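Local coordinates for protein aminoglycoside N(3)-acetyltransferase (Streptomyces griseus, PDB 7LAP) that probably transfers an acetyl group to the 3-amino group of aminoglycoside antibiotics, as an antibiotic N-acetyltransferase linked to drug resistance, at residues D25-D30 / I62-D67; G56-V61 / P122-R127. All coordinates share one frame; numbering follows the deposited sequence.

Contact 1: D25-D30 / I62-D67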
# COMPACT_ATOMS: atom_id res chain seq x y z
N ASP B 25 13.44 -18.85 -4.84
CA ASP B 25 14.78 -19.42 -4.97
C ASP B 25 15.51 -18.92 -6.22
O ASP B 25 16.75 -18.86 -6.23
CB ASP B 25 14.72 -20.94 -5.01
CG ASP B 25 16.10 -21.53 -5.12
OD1 ASP B 25 16.87 -21.40 -4.14
OD2 ASP B 25 16.44 -22.08 -6.20
N ARG B 26 14.79 -18.54 -7.26
CA ARG B 26 15.46 -18.04 -8.44
C ARG B 26 16.00 -16.63 -8.20
O ARG B 26 17.10 -16.29 -8.66
CB ARG B 26 14.51 -18.05 -9.64
CG ARG B 26 15.20 -17.67 -10.93
CD ARG B 26 14.92 -16.25 -11.22
NE ARG B 26 15.54 -15.81 -12.46
CZ ARG B 26 15.02 -16.00 -13.67
NH1 ARG B 26 13.89 -16.68 -13.80
NH2 ARG B 26 15.64 -15.54 -14.72
N ILE B 27 15.21 -15.79 -7.53
CA ILE B 27 15.69 -14.49 -7.13
C ILE B 27 16.91 -14.62 -6.22
O ILE B 27 17.90 -13.90 -6.38
CB ILE B 27 14.55 -13.71 -6.44
CG1 ILE B 27 13.41 -13.48 -7.46
CG2 ILE B 27 15.08 -12.41 -5.99
CD1 ILE B 27 12.15 -12.79 -6.82
N ARG B 28 16.86 -15.54 -5.26
CA ARG B 28 18.00 -15.75 -4.37
C ARG B 28 19.24 -16.08 -5.19
O ARG B 28 20.32 -15.53 -4.96
CB ARG B 28 17.71 -16.87 -3.37
CG ARG B 28 18.93 -17.18 -2.45
CD ARG B 28 19.06 -18.64 -2.05
NE ARG B 28 18.80 -19.55 -3.17
CZ ARG B 28 19.66 -19.86 -4.15
NH1 ARG B 28 20.89 -19.33 -4.17
NH2 ARG B 28 19.29 -20.71 -5.11
N HIS B 29 19.09 -16.99 -6.15
CA HIS B 29 20.20 -17.35 -7.03
C HIS B 29 20.73 -16.14 -7.80
O HIS B 29 21.95 -15.90 -7.84
CB HIS B 29 19.76 -18.45 -7.97
CG HIS B 29 20.70 -18.68 -9.11
ND1 HIS B 29 20.67 -17.92 -10.25
CD2 HIS B 29 21.72 -19.56 -9.26
CE1 HIS B 29 21.62 -18.33 -11.08
NE2 HIS B 29 22.27 -19.33 -10.49
N ASP B 30 19.83 -15.33 -8.36
CA ASP B 30 20.27 -14.17 -9.14
C ASP B 30 20.94 -13.11 -8.26
O ASP B 30 21.85 -12.42 -8.72
CB ASP B 30 19.11 -13.53 -9.89
CG ASP B 30 18.58 -14.42 -11.02
OD1 ASP B 30 19.15 -15.52 -11.25
OD2 ASP B 30 17.60 -14.01 -11.68
N ILE B 62 11.41 -10.00 -0.62
CA ILE B 62 12.01 -9.82 0.71
C ILE B 62 12.60 -11.13 1.23
O ILE B 62 13.73 -11.17 1.73
CB ILE B 62 10.98 -9.25 1.68
CG1 ILE B 62 10.66 -7.80 1.32
CG2 ILE B 62 11.47 -9.39 3.16
CD1 ILE B 62 9.31 -7.33 1.99
N ASP B 63 11.86 -12.22 1.09
CA ASP B 63 12.37 -13.49 1.60
C ASP B 63 13.58 -14.00 0.81
O ASP B 63 14.47 -14.63 1.39
CB ASP B 63 11.24 -14.50 1.62
CG ASP B 63 10.30 -14.29 2.85
OD1 ASP B 63 10.82 -14.03 3.97
OD2 ASP B 63 9.07 -14.38 2.69
N ALA B 64 13.65 -13.71 -0.49
CA ALA B 64 14.86 -14.05 -1.24
C ALA B 64 16.06 -13.24 -0.74
O ALA B 64 17.17 -13.78 -0.61
CB ALA B 64 14.63 -13.81 -2.75
N LEU B 65 15.87 -11.95 -0.50
CA LEU B 65 16.94 -11.12 0.04
C LEU B 65 17.40 -11.65 1.40
O LEU B 65 18.60 -11.67 1.68
CB LEU B 65 16.48 -9.66 0.16
CG LEU B 65 16.39 -8.93 -1.18
CD1 LEU B 65 15.52 -7.65 -1.11
CD2 LEU B 65 17.81 -8.58 -1.70
N LEU B 66 16.46 -12.04 2.27
CA LEU B 66 16.80 -12.62 3.57
C LEU B 66 17.52 -13.94 3.41
O LEU B 66 18.39 -14.28 4.23
CB LEU B 66 15.54 -12.81 4.41
CG LEU B 66 14.87 -11.48 4.80
CD1 LEU B 66 13.51 -11.72 5.47
CD2 LEU B 66 15.78 -10.65 5.73
N ASP B 67 17.14 -14.73 2.40
CA ASP B 67 17.86 -15.98 2.14
C ASP B 67 19.32 -15.71 1.83
O ASP B 67 20.19 -16.47 2.26
CB ASP B 67 17.22 -16.74 0.98
CG ASP B 67 15.81 -17.29 1.31
OD1 ASP B 67 15.41 -17.38 2.49
OD2 ASP B 67 15.06 -17.61 0.36
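Ile27 and Ala64 make the apolar heart of this helix-helix contact: CG2 of Ile27 lies 3.6 Å from CB of Ala64, and CB of Ile27 is almost as near to the same methyl. With CG2 anti to the backbone N (CG1 at chi1 -63°), the gamma methyl of Ile27 is brought against the alanine. The small Ala64 also sits against the backbone of helix 24-34, its CB 3.8 Å from Arg28 N, and the two helix backbones come close, CA of Arg28 4.7 Å from CA of Ala64. The axes of the short segments approach to 8.3 Å and cross at -48°.

Toward the surface, the packing passes to the aliphatic part of a charged side chain. CG of Arg28 rests 3.9 Å from CB of Asp67, the two side chains crossing at about a right angle.

Of the polar groups, Arg28 is engaged within its own helix. Bent at chi2 and chi3, it folds back so that NE and NH2 both grip OD1 of Asp25, NH2 at 2.7 Å; the oxygen lies in the guanidinium plane, yet both N-H groups reach it from one face of the carboxylate. Asp67 OD2 instead bridges across to Arg24, on helix 24-34 one residue before segment 25-30, in a salt bridge.

No hydrogen bond joins the two segments. Arg28 NE and Asp67 OD2 stay 5.5 Å apart, so any attraction between them is long-range and probably weak. Between the segments themselves methyl and methylene packing carries the interface, and the Arg24 bridge adds a polar tie at its edge; the charges of Arg28 and Asp67 are probably largely balanced by Asp25 and Arg24.

Contact 2: G56-V61 / P122-R127; sequences GGPQTV and PEALRR
Pro58 opens helix 58-69 directly after the N-cap residue Gly57, and its CA lies 6.4 Å from that of Ala124 on helix 120-126. The N-terminal turn of helix 58-69 thus packs against helix 120-126 beside the mixed sheet of the acetyltransferase, on whose strand 74-78 Pro122 and Leu125 pack. Gly56 and Gly57 both have positive phi (106° at Gly56), backbone angles that favour glycine. The turn into the helix is secured by Thr60 N, bonded to Gly57 O at 3.0 Å, while Thr60 OG1 bonds back to Ser55 O. On the facing side, helix 120-126 is near its end, where Arg127 N has just weak bonds to the carbonyls of Glu123 and Ala124.

The meeting itself is small and apolar. CB of the proline ring of Pro58 touches the methyl of Ala124 at 3.6 Å; the end of Gln59 lies near that methyl in the given conformer, a doubtful contact. Leu48, Arg120 and Leu121 also pack on Pro58, and Glu113 of the second subunit reaches both Pro58 and Ala124, placing this buried pair close to the dimer interface.

Around the helix from Ala124, charged residues form a network. Arg127 makes a long salt bridge with Glu123, and its NH1 also bonds Glu123 O of the second subunit. CG of Arg127 lies over the centre of one face of the Arg126 guanidinium, 4.0 Å above its plane. Arg126 takes Glu123 side-on, one nitrogen to each oxygen: NH2 meets OE2 at 2.8 Å, and NE meets OE1 at 2.7 Å in a nearly straight bond of 168° that comes from well above the carboxylate plane.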
# COMPACT_ATOMS: atom_id res chain seq x y z
N GLY B 56 4.07 -14.42 -5.60
CA GLY B 56 3.98 -14.01 -4.20
C GLY B 56 4.28 -12.56 -3.96
O GLY B 56 4.22 -12.11 -2.80
N GLY B 57 4.61 -11.79 -5.00
CA GLY B 57 4.78 -10.36 -4.89
C GLY B 57 5.93 -9.94 -3.99
O GLY B 57 6.96 -10.62 -3.88
N PRO B 58 5.76 -8.77 -3.33
CA PRO B 58 6.85 -8.21 -2.51
C PRO B 58 7.39 -9.18 -1.46
O PRO B 58 8.60 -9.19 -1.22
CB PRO B 58 6.19 -6.97 -1.84
CG PRO B 58 5.15 -6.54 -2.82
CD PRO B 58 4.60 -7.87 -3.42
N GLN B 59 6.51 -9.99 -0.85
CA GLN B 59 6.96 -10.93 0.18
C GLN B 59 8.04 -11.86 -0.35
O GLN B 59 8.98 -12.23 0.38
CB GLN B 59 5.77 -11.74 0.71
CG GLN B 59 4.70 -10.94 1.48
CD GLN B 59 5.29 -10.15 2.66
OE1 GLN B 59 5.05 -8.95 2.81
NE2 GLN B 59 6.06 -10.84 3.51
N THR B 60 7.94 -12.25 -1.62
CA THR B 60 8.91 -13.16 -2.21
C THR B 60 10.25 -12.48 -2.44
O THR B 60 11.31 -13.08 -2.19
CB THR B 60 8.32 -13.71 -3.51
OG1 THR B 60 7.27 -14.62 -3.15
CG2 THR B 60 9.38 -14.41 -4.35
N VAL B 61 10.23 -11.22 -2.88
CA VAL B 61 11.48 -10.47 -3.02
C VAL B 61 12.17 -10.34 -1.66
O VAL B 61 13.38 -10.57 -1.54
CB VAL B 61 11.22 -9.10 -3.67
CG1 VAL B 61 12.52 -8.26 -3.72
CG2 VAL B 61 10.63 -9.29 -5.10
N PRO B 122 9.12 -0.93 -0.20
CA PRO B 122 9.35 -0.31 1.14
C PRO B 122 8.16 -0.43 2.05
O PRO B 122 8.32 -0.63 3.26
CB PRO B 122 9.66 1.16 0.79
CG PRO B 122 10.28 1.07 -0.60
CD PRO B 122 9.44 -0.00 -1.29
N GLU B 123 6.95 -0.35 1.51
CA GLU B 123 5.78 -0.48 2.35
C GLU B 123 5.60 -1.93 2.83
O GLU B 123 5.13 -2.16 3.94
CB GLU B 123 4.54 0.03 1.60
CG GLU B 123 3.26 -0.11 2.35
CD GLU B 123 3.00 1.04 3.35
OE1 GLU B 123 3.94 1.82 3.67
OE2 GLU B 123 1.85 1.12 3.85
N ALA B 124 6.01 -2.91 2.02
CA ALA B 124 5.99 -4.30 2.50
C ALA B 124 7.08 -4.55 3.54
O ALA B 124 6.83 -5.22 4.56
CB ALA B 124 6.13 -5.29 1.31
N LEU B 125 8.29 -4.03 3.31
CA LEU B 125 9.38 -4.25 4.26
C LEU B 125 9.05 -3.67 5.64
O LEU B 125 9.20 -4.35 6.67
CB LEU B 125 10.67 -3.63 3.71
CG LEU B 125 12.07 -3.93 4.28
CD1 LEU B 125 12.28 -3.26 5.63
CD2 LEU B 125 12.37 -5.44 4.35
N ARG B 126 8.58 -2.42 5.69
CA ARG B 126 8.34 -1.81 6.99
C ARG B 126 7.23 -2.54 7.75
O ARG B 126 7.22 -2.51 8.98
CB ARG B 126 8.01 -0.32 6.85
CG ARG B 126 6.56 -0.06 6.59
CD ARG B 126 6.17 1.40 6.62
NE ARG B 126 4.77 1.53 6.21
CZ ARG B 126 3.73 1.54 7.04
NH1 ARG B 126 3.91 1.47 8.36
NH2 ARG B 126 2.49 1.63 6.54
N ARG B 127 6.32 -3.23 7.05
CA ARG B 127 5.26 -3.94 7.76
C ARG B 127 5.67 -5.37 8.16
O ARG B 127 4.88 -6.06 8.81
CB ARG B 127 3.98 -3.94 6.89
CG ARG B 127 3.43 -2.48 6.58
CD ARG B 127 2.30 -2.43 5.50
NE ARG B 127 1.12 -3.16 5.97
CZ ARG B 127 -0.12 -2.67 6.05
NH1 ARG B 127 -0.38 -1.42 5.68
NH2 ARG B 127 -1.11 -3.45 6.49

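How the contacts relate
Helix 58-69 is common to both contacts: its first turn meets helix 120-126 in contact 2, and the following turns meet helix 24-34 in contact 1, with the centres about 12 Å apart. Two isoleucines join them. Ile62 CD1 packs 3.8 Å from Ala124 CB, while Ile27 CD1 reaches back to Thr60 CG2 at 4.0 Å. The two contacts are thus joined by direct side-chain packing. Contact 2 adjoins the second subunit, whereas no other protein chain touches the segments of contact 1, where a formic acid molecule, probably from the crystallisation liquor, lies about 5 Å from the side chain of Asp67.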